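Long-range contact in peroxiredoxin (Clostridioides difficile, PDB 6TSB), which joins a peroxiredoxin to a GH18 chitinase domain, the part modelled here, which cleaves chitin internally, while the peroxiredoxin part probably reduces peroxides: residues G68-N79 with Q121-L131. Numbering follows the deposited sequence.
Sequences GNLFIPYPRFLN and QVNQMINEYAL
Gln121 NE2 donates to Asn69 OD1 at 2.9 Å, meeting that oxygen on a lone pair in the plane of its carbonyl. The bond is bent, with 136° at the hydrogen, and the two amide planes stand 49° apart. The other half of the same Gln121 amide works too: OE1 accepts the backbone N-H of Leu70 at 3.1 Å, with the donor above the carbonyl plane. Two bonds to neighbouring residues thus fix the rotation of the amide, and Gly68 O lies 3.3 Å from NE2. The side chains of Leu70 and Gln121 run antiparallel alongside one another, and Leu70 CD1 lies on the helix backbone, 3.6 Å from Val122 N.

One turn on, Met125 reaches across with CG anti to the backbone N (chi1 176°) and bends only at its last torsion, which brings CE to Ile72 CD1 at 3.6 Å and also against Leu70 CB. Tyr129 closes the far end. Leu78 CD2 sits over one face of its ring in a CH-pi contact, 3.7 Å from the centroid, while Asn79 ND2 comes in at the edge, 3.5 Å from CE1. The phenol OH rests against the aliphatic Ile72 CG1 and Pro75 CB. Just past Tyr129, a Schellman motif with Ala130 at positive phi ends the helix and turns the chain toward strand 133-137.

In this GH18 TIM-barrel domain, the contact ties helix 112-128 to the strand 70-71 and helix 75-83 region. Strand 70-71 pairs antiparallel with 56-64; Leu70 and Val122 both rest on Ile97, and Leu78 and Leu131 on Val95, so barrel strand 92-98 floors the contact, with helix 154-169 packed against Val122.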
loop_
_atom_site.group_PDB
_atom_site.type_symbol
_atom_site.label_atom_id
_atom_site.label_comp_id
_atom_site.label_asym_id
_atom_site.label_seq_id
_atom_site.Cartn_x
_atom_site.Cartn_y
_atom_site.Cartn_z
ATOM N N GLY A 68 -45.499 -7.082 22.118
ATOM C CA GLY A 68 -45.303 -5.802 21.419
ATOM C C GLY A 68 -44.677 -4.796 22.358
ATOM O O GLY A 68 -44.721 -3.595 22.011
ATOM N N ASN A 69 -44.140 -5.266 23.498
ATOM C CA ASN A 69 -43.504 -4.411 24.537
ATOM C C ASN A 69 -41.995 -4.297 24.258
ATOM O O ASN A 69 -41.334 -5.334 24.035
ATOM C CB ASN A 69 -43.829 -4.944 25.932
ATOM C CG ASN A 69 -45.299 -4.811 26.267
ATOM O OD1 ASN A 69 -45.931 -3.799 25.960
ATOM N ND2 ASN A 69 -45.850 -5.815 26.915
ATOM N N LEU A 70 -41.486 -3.067 24.249
ATOM C CA LEU A 70 -40.036 -2.727 24.160
ATOM C C LEU A 70 -39.293 -3.217 25.408
ATOM O O LEU A 70 -39.760 -2.924 26.520
ATOM C CB LEU A 70 -39.865 -1.207 24.090
ATOM C CG LEU A 70 -40.258 -0.505 22.792
ATOM C CD1 LEU A 70 -39.917 0.965 22.889
ATOM C CD2 LEU A 70 -39.575 -1.119 21.579
ATOM N N PHE A 71 -38.144 -3.860 25.231
ATOM C CA PHE A 71 -37.182 -4.130 26.327
ATOM C C PHE A 71 -35.739 -3.983 25.818
ATOM O O PHE A 71 -35.502 -4.146 24.626
ATOM C CB PHE A 71 -37.452 -5.521 26.903
ATOM C CG PHE A 71 -37.075 -6.662 25.994
ATOM C CD1 PHE A 71 -37.856 -6.982 24.895
ATOM C CD2 PHE A 71 -35.938 -7.414 26.241
ATOM C CE1 PHE A 71 -37.498 -8.031 24.060
ATOM C CE2 PHE A 71 -35.580 -8.466 25.410
ATOM C CZ PHE A 71 -36.362 -8.775 24.319
ATOM N N ILE A 72 -34.806 -3.757 26.745
ATOM C CA ILE A 72 -33.328 -3.729 26.551
ATOM C C ILE A 72 -32.761 -5.059 27.048
ATOM O O ILE A 72 -32.726 -5.300 28.238
ATOM C CB ILE A 72 -32.682 -2.590 27.371
ATOM C CG1 ILE A 72 -33.539 -1.324 27.516
ATOM C CG2 ILE A 72 -31.292 -2.300 26.834
ATOM C CD1 ILE A 72 -33.438 -0.308 26.398
ATOM N N PRO A 73 -32.260 -5.976 26.203
ATOM C CA PRO A 73 -31.599 -7.174 26.715
ATOM C C PRO A 73 -30.443 -6.937 27.715
ATOM O O PRO A 73 -30.280 -7.764 28.581
ATOM C CB PRO A 73 -31.050 -7.880 25.462
ATOM C CG PRO A 73 -31.781 -7.270 24.278
ATOM C CD PRO A 73 -32.362 -5.952 24.737
ATOM N N TYR A 74 -29.641 -5.876 27.552
ATOM C CA TYR A 74 -28.414 -5.608 28.355
ATOM C C TYR A 74 -28.379 -4.160 28.843
ATOM O O TYR A 74 -27.511 -3.392 28.444
ATOM C CB TYR A 74 -27.152 -5.859 27.526
ATOM C CG TYR A 74 -26.976 -7.260 27.010
ATOM C CD1 TYR A 74 -26.312 -8.209 27.761
ATOM C CD2 TYR A 74 -27.391 -7.611 25.734
ATOM C CE1 TYR A 74 -26.097 -9.491 27.281
ATOM C CE2 TYR A 74 -27.212 -8.900 25.251
ATOM C CZ TYR A 74 -26.571 -9.847 26.035
ATOM O OH TYR A 74 -26.366 -11.115 25.582
ATOM N N PRO A 75 -29.288 -3.742 29.752
ATOM C CA PRO A 75 -29.362 -2.337 30.177
ATOM C C PRO A 75 -28.072 -1.730 30.763
ATOM O O PRO A 75 -27.909 -0.524 30.677
ATOM C CB PRO A 75 -30.468 -2.312 31.251
ATOM C CG PRO A 75 -30.743 -3.770 31.600
ATOM C CD PRO A 75 -30.291 -4.595 30.412
ATOM N N ARG A 76 -27.186 -2.541 31.342
ATOM C CA ARG A 76 -26.002 -2.002 32.056
ATOM C C ARG A 76 -25.084 -1.288 31.058
ATOM O O ARG A 76 -24.484 -0.273 31.435
ATOM C CB ARG A 76 -25.294 -3.127 32.814
ATOM C CG ARG A 76 -24.580 -4.144 31.938
ATOM C CD ARG A 76 -23.930 -5.174 32.838
ATOM N NE ARG A 76 -23.050 -6.109 32.150
ATOM C CZ ARG A 76 -23.466 -7.187 31.492
ATOM N NH1 ARG A 76 -24.757 -7.463 31.422
ATOM N NH2 ARG A 76 -22.589 -7.976 30.895
ATOM N N PHE A 77 -24.982 -1.816 29.835
ATOM C CA PHE A 77 -24.212 -1.235 28.701
ATOM C C PHE A 77 -24.770 0.139 28.320
ATOM O O PHE A 77 -23.987 1.062 28.028
ATOM C CB PHE A 77 -24.230 -2.182 27.505
ATOM C CG PHE A 77 -23.450 -3.455 27.714
ATOM C CD1 PHE A 77 -22.454 -3.544 28.682
ATOM C CD2 PHE A 77 -23.697 -4.568 26.919
ATOM C CE1 PHE A 77 -21.741 -4.722 28.856
ATOM C CE2 PHE A 77 -23.002 -5.752 27.117
ATOM C CZ PHE A 77 -22.029 -5.825 28.083
ATOM N N LEU A 78 -26.083 0.286 28.364
ATOM C CA LEU A 78 -26.741 1.539 27.948
ATOM C C LEU A 78 -26.501 2.572 29.055
ATOM O O LEU A 78 -26.245 3.744 28.732
ATOM C CB LEU A 78 -28.236 1.293 27.708
ATOM C CG LEU A 78 -29.064 2.566 27.494
ATOM C CD1 LEU A 78 -28.549 3.361 26.304
ATOM C CD2 LEU A 78 -30.538 2.252 27.294
ATOM N N ASN A 79 -26.629 2.173 30.319
ATOM C CA ASN A 79 -26.371 3.099 31.449
ATOM C C ASN A 79 -24.901 3.512 31.399
ATOM O O ASN A 79 -24.626 4.713 31.578
ATOM C CB ASN A 79 -26.750 2.484 32.793
ATOM C CG ASN A 79 -28.247 2.328 32.944
ATOM O OD1 ASN A 79 -28.710 1.292 33.415
ATOM N ND2 ASN A 79 -28.995 3.341 32.538
ATOM N N GLN A 121 -44.416 3.679 23.936
ATOM C CA GLN A 121 -43.331 2.938 24.609
ATOM C C GLN A 121 -41.978 3.543 24.221
ATOM O O GLN A 121 -41.049 3.501 25.040
ATOM C CB GLN A 121 -43.398 1.476 24.197
ATOM C CG GLN A 121 -44.678 0.814 24.657
ATOM C CD GLN A 121 -44.463 -0.656 24.894
ATOM O OE1 GLN A 121 -43.491 -1.076 25.515
ATOM N NE2 GLN A 121 -45.390 -1.448 24.401
ATOM N N VAL A 122 -41.860 4.046 22.992
ATOM C CA VAL A 122 -40.623 4.741 22.541
ATOM C C VAL A 122 -40.435 5.961 23.439
ATOM O O VAL A 122 -39.329 6.168 23.958
ATOM C CB VAL A 122 -40.690 5.102 21.047
ATOM C CG1 VAL A 122 -39.594 6.072 20.643
ATOM C CG2 VAL A 122 -40.637 3.834 20.198
ATOM N N ASN A 123 -41.494 6.736 23.635
ATOM C CA ASN A 123 -41.404 8.010 24.382
ATOM C C ASN A 123 -41.115 7.675 25.845
ATOM O O ASN A 123 -40.424 8.455 26.509
ATOM C CB ASN A 123 -42.670 8.831 24.222
ATOM C CG ASN A 123 -42.554 10.193 24.862
ATOM O OD1 ASN A 123 -43.318 10.519 25.765
ATOM N ND2 ASN A 123 -41.577 10.967 24.438
ATOM N N GLN A 124 -41.624 6.536 26.309
ATOM C CA GLN A 124 -41.403 6.074 27.689
ATOM C C GLN A 124 -39.929 5.717 27.859
ATOM O O GLN A 124 -39.337 6.136 28.836
ATOM C CB GLN A 124 -42.280 4.881 28.032
ATOM C CG GLN A 124 -42.446 4.732 29.532
ATOM C CD GLN A 124 -42.511 3.282 29.940
ATOM O OE1 GLN A 124 -43.564 2.647 29.858
ATOM N NE2 GLN A 124 -41.375 2.760 30.389
ATOM N N MET A 125 -39.360 4.950 26.948
ATOM C CA MET A 125 -37.929 4.578 27.031
ATOM C C MET A 125 -37.049 5.834 26.923
ATOM O O MET A 125 -36.017 5.892 27.627
ATOM C CB MET A 125 -37.588 3.578 25.935
ATOM C CG MET A 125 -36.133 3.229 25.881
ATOM S SD MET A 125 -35.866 2.104 24.529
ATOM C CE MET A 125 -36.696 0.665 25.198
ATOM N N ILE A 126 -37.436 6.827 26.117
ATOM C CA ILE A 126 -36.667 8.097 25.971
ATOM C C ILE A 126 -36.703 8.856 27.300
ATOM O O ILE A 126 -35.641 9.341 27.708
ATOM C CB ILE A 126 -37.160 8.973 24.798
ATOM C CG1 ILE A 126 -36.783 8.357 23.445
ATOM C CG2 ILE A 126 -36.636 10.399 24.920
ATOM C CD1 ILE A 126 -37.482 8.999 22.256
ATOM N N ASN A 127 -37.863 8.984 27.946
ATOM C CA ASN A 127 -37.977 9.738 29.228
ATOM C C ASN A 127 -37.250 8.975 30.342
ATOM O O ASN A 127 -36.527 9.622 31.132
ATOM C CB ASN A 127 -39.438 10.046 29.565
ATOM C CG ASN A 127 -40.015 11.083 28.622
ATOM O OD1 ASN A 127 -39.287 11.896 28.055
ATOM N ND2 ASN A 127 -41.323 11.068 28.442
ATOM N N GLU A 128 -37.384 7.647 30.353
ATOM C CA GLU A 128 -36.885 6.750 31.428
ATOM C C GLU A 128 -35.352 6.808 31.495
ATOM O O GLU A 128 -34.830 6.858 32.616
ATOM C CB GLU A 128 -37.386 5.325 31.180
ATOM C CG GLU A 128 -36.791 4.275 32.104
ATOM C CD GLU A 128 -37.458 2.907 32.014
ATOM O OE1 GLU A 128 -38.701 2.853 31.766
ATOM O OE2 GLU A 128 -36.739 1.887 32.208
ATOM N N TYR A 129 -34.666 6.800 30.342
ATOM C CA TYR A 129 -33.188 6.792 30.234
ATOM C C TYR A 129 -32.603 8.174 29.914
ATOM O O TYR A 129 -31.387 8.263 29.738
ATOM C CB TYR A 129 -32.768 5.776 29.184
ATOM C CG TYR A 129 -32.849 4.352 29.648
ATOM C CD1 TYR A 129 -31.793 3.761 30.315
ATOM C CD2 TYR A 129 -33.961 3.577 29.393
ATOM C CE1 TYR A 129 -31.849 2.445 30.740
ATOM C CE2 TYR A 129 -34.022 2.251 29.793
ATOM C CZ TYR A 129 -32.966 1.679 30.477
ATOM O OH TYR A 129 -33.015 0.365 30.856
ATOM N N ALA A 130 -33.425 9.219 29.874
ATOM C CA ALA A 130 -33.048 10.563 29.372
ATOM C C ALA A 130 -32.279 10.424 28.046
ATOM O O ALA A 130 -31.209 11.056 27.911
ATOM C CB ALA A 130 -32.225 11.294 30.411
ATOM N N LEU A 131 -32.807 9.648 27.093
ATOM C CA LEU A 131 -32.177 9.503 25.757
ATOM C C LEU A 131 -32.349 10.800 24.971
ATOM O O LEU A 131 -33.289 11.568 25.259
ATOM C CB LEU A 131 -32.811 8.353 24.986
ATOM C CG LEU A 131 -32.758 6.976 25.639
ATOM C CD1 LEU A 131 -33.383 5.976 24.673
ATOM C CD2 LEU A 131 -31.334 6.580 25.969
#